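TssK (PDB 5Y0E) probably serves as a trimeric baseplate component of the bacterial type VI secretion system, a contractile machine that delivers effectors into neighbouring cells. Local coordinates at residues A122-E128 against L144-R150. Numbering follows the deposited sequence.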
loop_
_atom_site.group_PDB
_atom_site.type_symbol
_atom_site.label_atom_id
_atom_site.label_comp_id
_atom_site.label_asym_id
_atom_site.label_seq_id
_atom_site.Cartn_x
_atom_site.Cartn_y
_atom_site.Cartn_z
ATOM N N ALA A 122 -13.068 13.082 36.862
ATOM C CA ALA A 122 -12.666 11.745 37.182
ATOM C C ALA A 122 -12.818 10.882 35.960
ATOM O O ALA A 122 -13.715 11.060 35.196
ATOM C CB ALA A 122 -13.502 11.211 38.313
ATOM N N ARG A 123 -11.935 9.929 35.787
ATOM C CA ARG A 123 -12.006 9.079 34.638
ATOM C C ARG A 123 -12.945 7.925 34.842
ATOM O O ARG A 123 -13.455 7.379 33.904
ATOM C CB ARG A 123 -10.624 8.567 34.285
ATOM C CG ARG A 123 -9.781 9.582 33.563
ATOM C CD ARG A 123 -8.313 9.252 33.557
ATOM N NE ARG A 123 -8.052 8.060 32.798
ATOM C CZ ARG A 123 -7.724 8.042 31.521
ATOM N NH1 ARG A 123 -7.616 9.152 30.850
ATOM N NH2 ARG A 123 -7.495 6.905 30.920
ATOM N N TYR A 124 -13.202 7.570 36.078
ATOM C CA TYR A 124 -14.053 6.441 36.317
ATOM C C TYR A 124 -15.182 6.670 37.280
ATOM O O TYR A 124 -15.101 7.490 38.153
ATOM C CB TYR A 124 -13.214 5.284 36.825
ATOM C CG TYR A 124 -12.261 4.723 35.816
ATOM C CD1 TYR A 124 -12.647 3.727 34.978
ATOM C CD2 TYR A 124 -10.980 5.193 35.716
ATOM C CE1 TYR A 124 -11.793 3.211 34.058
ATOM C CE2 TYR A 124 -10.115 4.684 34.796
ATOM C CZ TYR A 124 -10.533 3.687 33.972
ATOM O OH TYR A 124 -9.688 3.166 33.050
ATOM N N LEU A 125 -16.250 5.920 37.084
ATOM C CA LEU A 125 -17.391 5.949 37.958
ATOM C C LEU A 125 -17.519 4.546 38.469
ATOM O O LEU A 125 -17.676 3.632 37.707
ATOM C CB LEU A 125 -18.641 6.318 37.216
ATOM C CG LEU A 125 -19.849 6.251 38.115
ATOM C CD1 LEU A 125 -19.820 7.397 39.089
ATOM C CD2 LEU A 125 -21.108 6.260 37.291
ATOM N N ALA A 126 -17.493 4.388 39.774
ATOM C CA ALA A 126 -17.521 3.067 40.380
ATOM C C ALA A 126 -18.942 2.533 40.443
ATOM O O ALA A 126 -19.884 3.272 40.721
ATOM C CB ALA A 126 -16.918 3.111 41.778
ATOM N N TYR A 127 -19.090 1.242 40.174
ATOM C CA TYR A 127 -20.373 0.572 40.246
ATOM C C TYR A 127 -20.163 -0.831 40.793
ATOM O O TYR A 127 -19.058 -1.372 40.768
ATOM C CB TYR A 127 -21.056 0.513 38.886
ATOM C CG TYR A 127 -20.373 -0.372 37.871
ATOM C CD1 TYR A 127 -19.239 0.051 37.198
ATOM C CD2 TYR A 127 -20.883 -1.614 37.560
ATOM C CE1 TYR A 127 -18.637 -0.737 36.268
ATOM C CE2 TYR A 127 -20.281 -2.409 36.630
ATOM C CZ TYR A 127 -19.160 -1.967 35.988
ATOM O OH TYR A 127 -18.562 -2.770 35.064
ATOM N N GLU A 128 -21.237 -1.424 41.284
ATOM C CA GLU A 128 -21.138 -2.696 41.974
ATOM C C GLU A 128 -21.594 -3.826 41.068
ATOM O O GLU A 128 -22.560 -3.681 40.319
ATOM C CB GLU A 128 -21.968 -2.683 43.254
ATOM C CG GLU A 128 -21.483 -3.672 44.283
ATOM C CD GLU A 128 -22.463 -3.846 45.413
ATOM O OE1 GLU A 128 -22.940 -4.984 45.617
ATOM O OE2 GLU A 128 -22.766 -2.837 46.085
ATOM N N LEU A 144 -17.839 -7.057 43.788
ATOM C CA LEU A 144 -16.745 -6.112 43.627
ATOM C C LEU A 144 -17.248 -4.780 43.103
ATOM O O LEU A 144 -18.323 -4.681 42.523
ATOM C CB LEU A 144 -15.656 -6.637 42.675
ATOM C CG LEU A 144 -15.031 -8.030 42.876
ATOM C CD1 LEU A 144 -13.735 -8.148 42.111
ATOM C CD2 LEU A 144 -14.793 -8.353 44.326
ATOM N N GLN A 145 -16.442 -3.761 43.315
ATOM C CA GLN A 145 -16.641 -2.465 42.695
ATOM C C GLN A 145 -15.757 -2.355 41.458
ATOM O O GLN A 145 -14.525 -2.381 41.557
ATOM C CB GLN A 145 -16.347 -1.342 43.682
ATOM C CG GLN A 145 -17.616 -0.730 44.203
ATOM C CD GLN A 145 -17.396 0.300 45.274
ATOM O OE1 GLN A 145 -16.366 0.321 45.930
ATOM N NE2 GLN A 145 -18.365 1.181 45.443
ATOM N N PHE A 146 -16.393 -2.243 40.301
ATOM C CA PHE A 146 -15.698 -2.035 39.045
ATOM C C PHE A 146 -15.657 -0.558 38.692
ATOM O O PHE A 146 -16.318 0.273 39.301
ATOM C CB PHE A 146 -16.368 -2.800 37.916
ATOM C CG PHE A 146 -16.242 -4.271 38.029
ATOM C CD1 PHE A 146 -15.118 -4.917 37.561
ATOM C CD2 PHE A 146 -17.266 -5.025 38.581
ATOM C CE1 PHE A 146 -15.012 -6.307 37.654
ATOM C CE2 PHE A 146 -17.165 -6.403 38.675
ATOM C CZ PHE A 146 -16.038 -7.048 38.210
ATOM N N GLY A 147 -14.862 -0.249 37.682
ATOM C CA GLY A 147 -14.730 1.111 37.180
ATOM C C GLY A 147 -15.272 1.204 35.768
ATOM O O GLY A 147 -15.053 0.312 34.952
ATOM N N ARG A 148 -15.947 2.291 35.494
ATOM C CA ARG A 148 -16.552 2.505 34.218
ATOM C C ARG A 148 -16.100 3.834 33.709
ATOM O O ARG A 148 -16.141 4.809 34.417
ATOM C CB ARG A 148 -18.042 2.471 34.404
ATOM C CG ARG A 148 -18.854 2.975 33.254
ATOM C CD ARG A 148 -20.180 3.430 33.796
ATOM N NE ARG A 148 -20.984 4.125 32.818
ATOM C CZ ARG A 148 -22.292 3.988 32.733
ATOM N NH1 ARG A 148 -22.972 4.656 31.826
ATOM N NH2 ARG A 148 -22.912 3.190 33.566
ATOM N N LEU A 149 -15.653 3.842 32.465
ATOM C CA LEU A 149 -15.125 5.029 31.816
ATOM C C LEU A 149 -16.127 6.127 31.656
ATOM O O LEU A 149 -17.154 5.942 31.061
ATOM C CB LEU A 149 -14.610 4.683 30.439
ATOM C CG LEU A 149 -13.158 4.302 30.290
ATOM C CD1 LEU A 149 -12.897 4.062 28.836
ATOM C CD2 LEU A 149 -12.259 5.379 30.808
ATOM N N ARG A 150 -15.775 7.303 32.130
ATOM C CA ARG A 150 -16.648 8.442 32.052
ATOM C C ARG A 150 -16.553 9.197 30.747
ATOM O O ARG A 150 -16.113 10.316 30.693
ATOM C CB ARG A 150 -16.398 9.346 33.231
ATOM C CG ARG A 150 -16.478 8.581 34.528
ATOM C CD ARG A 150 -17.019 9.394 35.660
ATOM N NE ARG A 150 -16.471 10.720 35.641
ATOM C CZ ARG A 150 -17.198 11.815 35.630
ATOM N NH1 ARG A 150 -18.488 11.734 35.637
ATOM N NH2 ARG A 150 -16.636 12.980 35.609
#
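Strands 124-128 and 144-149 run antiparallel, their axes 4.4 Å apart at the closest and their directions 144° apart, a marked twist. Leu125 N hydrogen-bonds Arg148 O at 2.9 Å and Arg148 N returns to Leu125 O at 3.1 Å; further along, Tyr127 N to Phe146 O is 3.1 Å and Phe146 N to Tyr127 O 2.8 Å. Just before Tyr124, Arg123 O still accepts from Arg150 N at 2.9 Å. These are the two arms of a beta hairpin in a mixed sheet: strand 112-113 flanks 124-131 and strand 96-103 flanks 142-155, while Gly147 pairs with a strand of a second subunit, so the sheet continues across the interface. On the face of Tyr124, Ala126 and Gln145, the Tyr124 ring lies beside the bare backbone of Gly147, CD1 3.7 Å from Gly147 C, and its CE1 meets Leu149 CD2 at 3.9 Å; Tyr124 also packs on Tyr26 of the second subunit. On the opposite face, Tyr127 leans across the neighbouring strand, CE1 resting 3.5 Å from Phe146 CB. Arg150 reaches across 122-128, its CD 3.8 Å from Leu125 CB, and NE donates to Ala122 O at 2.8 Å, while NH1 forms a salt bridge with Glu116.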